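Local coordinates for actin-related protein 8 (Homo sapiens, PDB 4FO0), which binds ATP with low basal ATPase activity, cannot polymerize, and is a proposed core component of the INO80 chromatin-remodelling complex acting in transcription and DNA replication, at residues C309-L312 against Q313-E317; I504-G508 against G509-F513; A294-Y298 against R299-L303. All coordinates share one frame; numbering follows the deposited sequence.

Contact 1 (C309-L312 against Q313-E317); sequences CLLL and QHLKE. With ATP (adenosine-5'-triphosphate), chain C.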
# COMPACT_ATOMS: atom_id res chain seq x y z
N CYS A 309 -13.81 1.19 8.71
CA CYS A 309 -12.80 0.96 7.70
C CYS A 309 -11.70 0.04 8.17
O CYS A 309 -11.26 -0.83 7.43
CB CYS A 309 -12.24 2.28 7.20
SG CYS A 309 -13.42 3.06 6.13
N LEU A 310 -11.26 0.22 9.41
CA LEU A 310 -10.27 -0.70 9.98
C LEU A 310 -10.86 -2.11 10.03
O LEU A 310 -10.16 -3.10 9.76
CB LEU A 310 -9.82 -0.25 11.37
CG LEU A 310 -9.04 1.07 11.42
CD1 LEU A 310 -8.81 1.49 12.84
CD2 LEU A 310 -7.71 0.92 10.70
N LEU A 311 -12.14 -2.19 10.35
CA LEU A 311 -12.85 -3.47 10.39
C LEU A 311 -12.89 -4.14 9.02
O LEU A 311 -12.55 -5.32 8.89
CB LEU A 311 -14.28 -3.25 10.89
CG LEU A 311 -15.12 -4.52 10.94
CD1 LEU A 311 -14.56 -5.49 11.97
CD2 LEU A 311 -16.57 -4.17 11.24
N LEU A 312 -13.30 -3.39 8.00
CA LEU A 312 -13.35 -3.90 6.64
C LEU A 312 -11.97 -4.37 6.18
O LEU A 312 -11.84 -5.49 5.68
CB LEU A 312 -13.95 -2.86 5.70
CG LEU A 312 -15.39 -2.49 6.10
CD1 LEU A 312 -16.00 -1.40 5.22
CD2 LEU A 312 -16.28 -3.73 6.14
N GLN A 313 -10.94 -3.55 6.37
CA GLN A 313 -9.59 -4.00 6.04
C GLN A 313 -9.34 -5.33 6.73
O GLN A 313 -8.82 -6.27 6.12
CB GLN A 313 -8.51 -3.01 6.45
CG GLN A 313 -8.56 -1.71 5.72
CD GLN A 313 -7.46 -1.58 4.69
OE1 GLN A 313 -7.70 -1.68 3.48
NE2 GLN A 313 -6.24 -1.32 5.16
N HIS A 314 -9.72 -5.41 8.00
CA HIS A 314 -9.38 -6.59 8.78
C HIS A 314 -10.11 -7.82 8.27
O HIS A 314 -9.52 -8.89 8.12
CB HIS A 314 -9.68 -6.37 10.26
CG HIS A 314 -9.56 -7.62 11.08
ND1 HIS A 314 -8.35 -8.24 11.30
CD2 HIS A 314 -10.50 -8.37 11.70
CE1 HIS A 314 -8.55 -9.33 12.03
NE2 HIS A 314 -9.84 -9.43 12.28
N LEU A 315 -11.40 -7.65 7.99
CA LEU A 315 -12.22 -8.73 7.45
C LEU A 315 -11.66 -9.26 6.13
O LEU A 315 -11.51 -10.47 5.95
CB LEU A 315 -13.67 -8.26 7.27
CG LEU A 315 -14.38 -8.03 8.62
CD1 LEU A 315 -15.85 -7.75 8.43
CD2 LEU A 315 -14.18 -9.22 9.55
N LYS A 316 -11.34 -8.35 5.21
CA LYS A 316 -10.67 -8.76 3.99
C LYS A 316 -9.43 -9.61 4.28
O LYS A 316 -9.21 -10.64 3.64
CB LYS A 316 -10.26 -7.55 3.16
CG LYS A 316 -9.30 -7.92 2.04
CD LYS A 316 -8.64 -6.73 1.40
CE LYS A 316 -7.69 -6.04 2.35
NZ LYS A 316 -7.01 -4.91 1.67
N GLU A 317 -8.61 -9.18 5.23
CA GLU A 317 -7.34 -9.86 5.44
C GLU A 317 -7.52 -11.22 6.07
O GLU A 317 -6.66 -12.09 5.95
CB GLU A 317 -6.41 -9.04 6.30
CG GLU A 317 -6.03 -7.74 5.67
CD GLU A 317 -5.60 -6.73 6.70
OE1 GLU A 317 -5.75 -7.02 7.91
OE2 GLU A 317 -5.15 -5.64 6.29
PG ATP C . 0.55 2.52 -1.14
O1G ATP C . 1.74 1.67 -1.47
O2G ATP C . 0.85 3.99 -0.92
O3G ATP C . -0.68 2.29 -1.99
PB ATP C . 1.02 1.46 1.52
O1B ATP C . 0.42 2.10 2.75
O2B ATP C . 2.51 1.45 1.23
O3B ATP C . 0.11 2.01 0.31
PA ATP C . 1.09 -1.31 2.19
O1A ATP C . 1.20 -0.99 3.66
O2A ATP C . 2.26 -1.87 1.41
O3A ATP C . 0.46 -0.04 1.46
O5' ATP C . -0.12 -2.33 2.03
C5' ATP C . -1.34 -2.00 2.67
C4' ATP C . -2.42 -2.93 2.16
O4' ATP C . -2.00 -4.26 2.46
C3' ATP C . -3.75 -2.73 2.85
O3' ATP C . -4.79 -2.64 1.87
C2' ATP C . -3.93 -3.97 3.69
O2' ATP C . -5.28 -4.36 3.83
C1' ATP C . -3.16 -4.97 2.87
N9 ATP C . -2.87 -6.18 3.65
C8 ATP C . -2.08 -6.26 4.73
N7 ATP C . -2.04 -7.53 5.21
C5 ATP C . -2.82 -8.28 4.42
C6 ATP C . -3.23 -9.69 4.37
N6 ATP C . -2.75 -10.56 5.30
N1 ATP C . -4.07 -10.07 3.38
C2 ATP C . -4.54 -9.20 2.46
N3 ATP C . -4.21 -7.89 2.45
C4 ATP C . -3.37 -7.39 3.39

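Contact 2 (I504-G508 against G509-F513); sequences ILVVG and GGLMF. With ATP (adenosine-5'-triphosphate), chain C.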
# COMPACT_ATOMS: atom_id res chain seq x y z
N ILE A 504 9.14 -12.67 -11.50
CA ILE A 504 8.21 -11.61 -11.10
C ILE A 504 8.10 -11.52 -9.57
O ILE A 504 7.60 -12.43 -8.90
CB ILE A 504 6.83 -11.81 -11.71
CG1 ILE A 504 6.96 -11.85 -13.24
CG2 ILE A 504 5.90 -10.70 -11.29
CD1 ILE A 504 6.01 -12.82 -13.92
N LEU A 505 8.61 -10.43 -9.03
CA LEU A 505 8.60 -10.22 -7.59
C LEU A 505 7.38 -9.42 -7.18
O LEU A 505 7.08 -8.37 -7.76
CB LEU A 505 9.86 -9.49 -7.18
CG LEU A 505 9.96 -9.09 -5.71
CD1 LEU A 505 9.87 -10.34 -4.85
CD2 LEU A 505 11.24 -8.30 -5.47
N VAL A 506 6.66 -9.92 -6.18
CA VAL A 506 5.49 -9.19 -5.70
C VAL A 506 5.63 -8.71 -4.27
O VAL A 506 5.82 -9.48 -3.32
CB VAL A 506 4.20 -9.98 -5.87
CG1 VAL A 506 3.04 -9.18 -5.30
CG2 VAL A 506 3.97 -10.27 -7.34
N VAL A 507 5.49 -7.40 -4.12
CA VAL A 507 5.84 -6.73 -2.90
C VAL A 507 4.68 -5.86 -2.34
O VAL A 507 3.68 -5.61 -3.03
CB VAL A 507 7.13 -5.96 -3.16
CG1 VAL A 507 6.94 -4.48 -3.01
CG2 VAL A 507 8.26 -6.52 -2.32
N GLY A 508 4.79 -5.44 -1.08
CA GLY A 508 3.73 -4.68 -0.44
C GLY A 508 2.60 -5.54 0.11
O GLY A 508 2.59 -6.75 -0.06
N GLY A 509 1.62 -4.92 0.76
CA GLY A 509 0.62 -5.67 1.49
C GLY A 509 -0.57 -6.09 0.65
O GLY A 509 -1.26 -7.06 0.97
N GLY A 510 -0.80 -5.35 -0.43
CA GLY A 510 -2.04 -5.44 -1.19
C GLY A 510 -2.37 -6.82 -1.72
O GLY A 510 -3.53 -7.15 -1.90
N LEU A 511 -1.35 -7.63 -2.00
CA LEU A 511 -1.62 -8.95 -2.57
C LEU A 511 -1.23 -10.06 -1.60
O LEU A 511 -0.79 -11.13 -2.01
CB LEU A 511 -0.94 -9.12 -3.93
CG LEU A 511 -1.63 -10.08 -4.91
CD1 LEU A 511 -2.88 -9.45 -5.53
CD2 LEU A 511 -0.66 -10.49 -5.99
N MET A 512 -1.43 -9.82 -0.31
CA MET A 512 -1.06 -10.80 0.69
C MET A 512 -2.11 -11.89 0.95
O MET A 512 -2.24 -12.39 2.06
CB MET A 512 -0.59 -10.11 1.98
CG MET A 512 0.90 -9.76 1.93
SD MET A 512 1.54 -8.87 3.36
CE MET A 512 0.91 -9.85 4.73
N PHE A 513 -2.83 -12.27 -0.09
CA PHE A 513 -3.84 -13.31 0.02
C PHE A 513 -3.28 -14.72 -0.12
O PHE A 513 -2.33 -14.97 -0.86
CB PHE A 513 -4.91 -13.12 -1.03
CG PHE A 513 -5.48 -11.76 -1.04
CD1 PHE A 513 -6.46 -11.41 -0.13
CD2 PHE A 513 -5.05 -10.82 -1.95
CE1 PHE A 513 -7.01 -10.14 -0.13
CE2 PHE A 513 -5.59 -9.56 -1.97
CZ PHE A 513 -6.57 -9.21 -1.05
PG ATP C . 0.55 2.52 -1.14
O1G ATP C . 1.74 1.67 -1.47
O2G ATP C . 0.85 3.99 -0.92
O3G ATP C . -0.68 2.29 -1.99
PB ATP C . 1.02 1.46 1.52
O1B ATP C . 0.42 2.10 2.75
O2B ATP C . 2.51 1.45 1.23
O3B ATP C . 0.11 2.01 0.31
PA ATP C . 1.09 -1.31 2.19
O1A ATP C . 1.20 -0.99 3.66
O2A ATP C . 2.26 -1.87 1.41
O3A ATP C . 0.46 -0.04 1.46
O5' ATP C . -0.12 -2.33 2.03
C5' ATP C . -1.34 -2.00 2.67
C4' ATP C . -2.42 -2.93 2.16
O4' ATP C . -2.00 -4.26 2.46
C3' ATP C . -3.75 -2.73 2.85
O3' ATP C . -4.79 -2.64 1.87
C2' ATP C . -3.93 -3.97 3.69
O2' ATP C . -5.28 -4.36 3.83
C1' ATP C . -3.16 -4.97 2.87
N9 ATP C . -2.87 -6.18 3.65
C8 ATP C . -2.08 -6.26 4.73
N7 ATP C . -2.04 -7.53 5.21
C5 ATP C . -2.82 -8.28 4.42
C6 ATP C . -3.23 -9.69 4.37
N6 ATP C . -2.75 -10.56 5.30
N1 ATP C . -4.07 -10.07 3.38
C2 ATP C . -4.54 -9.20 2.46
N3 ATP C . -4.21 -7.89 2.45
C4 ATP C . -3.37 -7.39 3.39
O HOH W 1 1.52 -8.05 -2.03

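Contact 3 (A294-Y298 against R299-L303); sequences AGFPY and RECQL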
# COMPACT_ATOMS: atom_id res chain seq x y z
N ALA A 294 -24.66 -10.46 0.70
CA ALA A 294 -24.83 -11.72 1.43
C ALA A 294 -25.47 -11.54 2.81
O ALA A 294 -25.48 -12.48 3.61
CB ALA A 294 -23.50 -12.44 1.56
N GLY A 295 -25.98 -10.34 3.11
CA GLY A 295 -26.58 -10.07 4.40
C GLY A 295 -25.63 -9.84 5.57
O GLY A 295 -25.87 -10.30 6.69
N PHE A 296 -24.54 -9.13 5.30
CA PHE A 296 -23.56 -8.74 6.32
C PHE A 296 -24.23 -8.23 7.59
O PHE A 296 -24.93 -7.21 7.57
CB PHE A 296 -22.68 -7.64 5.73
CG PHE A 296 -21.54 -7.25 6.58
CD1 PHE A 296 -20.61 -8.20 6.99
CD2 PHE A 296 -21.36 -5.92 6.96
CE1 PHE A 296 -19.52 -7.83 7.79
CE2 PHE A 296 -20.29 -5.55 7.74
CZ PHE A 296 -19.36 -6.50 8.16
N PRO A 297 -23.99 -8.92 8.71
CA PRO A 297 -24.83 -8.71 9.90
C PRO A 297 -24.57 -7.38 10.60
O PRO A 297 -25.42 -6.93 11.36
CB PRO A 297 -24.46 -9.89 10.80
CG PRO A 297 -23.31 -10.61 10.12
CD PRO A 297 -22.82 -9.75 9.02
N TYR A 298 -23.42 -6.76 10.36
CA TYR A 298 -23.16 -5.44 10.94
C TYR A 298 -23.79 -4.36 10.05
O TYR A 298 -23.15 -3.79 9.18
CB TYR A 298 -21.65 -5.23 11.12
CG TYR A 298 -21.26 -3.87 11.65
CD1 TYR A 298 -22.12 -3.14 12.47
CD2 TYR A 298 -20.04 -3.30 11.31
CE1 TYR A 298 -21.76 -1.89 12.95
CE2 TYR A 298 -19.68 -2.05 11.78
CZ TYR A 298 -20.54 -1.35 12.60
OH TYR A 298 -20.17 -0.11 13.08
N ARG A 299 -25.00 -4.00 10.32
CA ARG A 299 -25.74 -3.25 9.37
C ARG A 299 -25.53 -1.78 9.46
O ARG A 299 -25.91 -1.07 8.59
CB ARG A 299 -27.21 -3.53 9.54
CG ARG A 299 -27.65 -4.84 8.97
CD ARG A 299 -28.39 -5.63 10.01
NE ARG A 299 -28.40 -7.05 9.73
CZ ARG A 299 -28.56 -7.99 10.65
NH1 ARG A 299 -28.71 -7.66 11.92
NH2 ARG A 299 -28.55 -9.27 10.30
N GLU A 300 -24.91 -1.29 10.49
CA GLU A 300 -24.71 0.13 10.59
C GLU A 300 -23.32 0.57 10.27
O GLU A 300 -22.92 1.63 10.61
CB GLU A 300 -25.06 0.61 11.96
CG GLU A 300 -24.88 -0.45 13.00
CD GLU A 300 -26.16 -1.15 13.31
OE1 GLU A 300 -26.16 -2.40 13.35
OE2 GLU A 300 -27.14 -0.41 13.49
N CYS A 301 -22.60 -0.28 9.57
CA CYS A 301 -21.34 0.04 8.96
C CYS A 301 -21.43 1.16 7.97
O CYS A 301 -22.37 1.29 7.27
CB CYS A 301 -20.84 -1.21 8.29
SG CYS A 301 -19.12 -1.33 7.93
N GLN A 302 -20.39 1.96 7.92
CA GLN A 302 -20.27 3.06 6.96
C GLN A 302 -18.83 3.21 6.49
O GLN A 302 -17.91 3.17 7.31
CB GLN A 302 -20.67 4.38 7.57
CG GLN A 302 -22.01 4.40 8.25
CD GLN A 302 -22.15 5.64 9.10
OE1 GLN A 302 -22.71 6.64 8.65
NE2 GLN A 302 -21.62 5.60 10.33
N LEU A 303 -18.64 3.44 5.20
CA LEU A 303 -17.30 3.56 4.62
C LEU A 303 -16.60 4.87 5.01
O LEU A 303 -15.37 4.97 4.94
CB LEU A 303 -17.36 3.40 3.11
CG LEU A 303 -17.73 1.98 2.66
CD1 LEU A 303 -18.10 1.92 1.17
CD2 LEU A 303 -16.59 1.02 2.97

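Contact 1 (C309-L312 against Q313-E317)
Leu-311 and Leu-315, one turn apart on helix 306-319, pass each other at a slant, with Leu-311 CG 4.2 Å from Leu-315 CD1. Gln-313 touches the preceding turn differently: its CG rests 3.3 Å from Cys-309 O. With CG anti to the carbonyl carbon (chi1 -66°), the chain starts back along the helix, and its bend at the second torsion then brings CD within 3.6 Å of ATP O2'. The hydrogen bonds to the ribose come from Lys-316 and Glu-317. Lys-316 runs extended except for one bend, a chi3 of 68°, and places NZ 2.8 Å from ATP O2'; a weak bond to O3' accompanies it. Glu-317 OE2 accepts a hydrogen bond of 2.8 Å from ATP O2', while its CG lies 3.5 Å from ATP C4 and so packs against the base as well. Gln-313, Lys-316 and Glu-317, spaced over about one turn, thus reach the nucleotide from one side of the helix. Backbone bonds fix that spacing: Gln-313, His-314, Leu-315 and Lys-316 each donate N-H to the carbonyl four residues earlier, and the bond from Lys-316 N to Leu-312 O is nearly straight at 176°. Further out, Leu-311 and Leu-315 lean on Ile-336 and Phe-334 of strand 330-336, and Leu-312 on Tyr-288 of helix 280-293. Within the protein, Lys-316 NZ is also hydrogen-bonded to Gly-280 O, which helps to position it. With Gln-313 cut back to an alanine, the packing between the helix, Asp-255 and the ribose would probably be lost, leaving the sugar less closely confined. The O2' hydroxyl is both acceptor and donor, gripped between an ammonium group and a carboxylate whose opposite charges probably temper each other, an arrangement consistent with recognition of a ribose rather than a deoxyribose.

Contact 2 (I504-G508 against G509-F513)
The glycine-rich loop that follows strand 503-507 belongs to the ATP pocket of the actin fold, and in it Gly-508 and Gly-509 lead the chain from the strand into a type I turn running from Gly-509 to Met-512. Backbone atoms do most of the work. Gly-509 N donates to the alpha-phosphate oxygen ATP O2A at 3.2 Å, with a weak second bond to O5'. A beta carbon at Gly-509 would collide with ATP O4', and at Gly-508 the positive phi of 82° would bring one too close to Val-507 O. The turn is closed by Met-512 N bonding to Gly-509 O at 3.0 Å. A water bridges Gly-508, just past the strand, to the turn, donating a hydrogen bond to Gly-508 O at 2.6 Å and accepting one from Leu-511 N at 2.9 Å. Beside this polar link, the first torsion of Val-506 (chi1 178°) directs CG1 to Leu-511 CD2, which it meets at 4.0 Å. The end of the loop turns to the adenine. Met-512 CB sits 3.6 Å from ATP C6, and a bend at chi3 (49°) brings its CE near N6 and N7. Phe-513 presents one ring face to ATP C2, which stands 3.7 Å above the plane, displaced toward the rim. Around the loop, Leu-511 packs on Val-253 and Leu-361, and Val-506 on Leu-520 of helix 516-527. Strand 503-507 itself runs parallel to both its sheet neighbours, 247-253 and 540-542, with Leu-505 bonded to the first and Ile-504 to the second.

Contact 3 (A294-Y298 against R299-L303)
Tyr-298 and Cys-301 mark the ends of a type I beta turn in which the aromatic ring folds back over the turn's last residue. With CG anti to the backbone N (chi1 177°), the ring comes to lie so that Cys-301 N stands 3.7 Å above its plane, over the centre of the Tyr-298 ring. Cys-301 CB also approaches a face, making a CH-pi contact 4.1 Å from the Tyr-298 centroid and 27° off the normal. The sulfur is less squarely placed: Cys-301 SG makes an oblique sulfur-aromatic contact with the same ring. It also lies at the edge of the Phe-296 ring, 4.4 Å from Phe-296 CE2, so that the sulfur touches both rings. Glu-300 crosses Tyr-298 at about a right angle, bringing its CG 3.4 Å from Tyr-298 CE1. Arg-299 doubles back and lays its guanidinium face against Pro-297 O, which lies 3.2 Å above the Arg-299 plane; the angles there are too poor for a hydrogen bond. Before all this, helix 280-293 ends in a Schellman motif with Gly-295 as its C-prime residue, and Tyr-298 itself centres an inverse gamma turn. The loop is then tied to the start of helix 306-319 by Asp-308, whose OD1 is hydrogen-bonded to Tyr-298 OH and whose OD2 takes the N-H of Gln-302.

In the fold
Along the chain, contact 3 comes first, then contact 1, then contact 2. Contact 3 is the loop joining helix 280-293 to helix 306-319, on which contact 1 lies; their centres are 12 Å apart, and they touch where Leu-311 meets Tyr-298 and Leu-315 meets Phe-296. Contact 2, at the end of strand 503-507, an inner strand next to the edge strand 540-542 of the six-stranded sheet, lies about 17 Å from contact 1, centre to centre. These two meet through Lys-316 and Phe-513, and both hold ATP from different parts of the sequence. Contact 3, about 28 Å from contact 2 between centres, does not touch it, yet packs directly behind the ribose-binding helix.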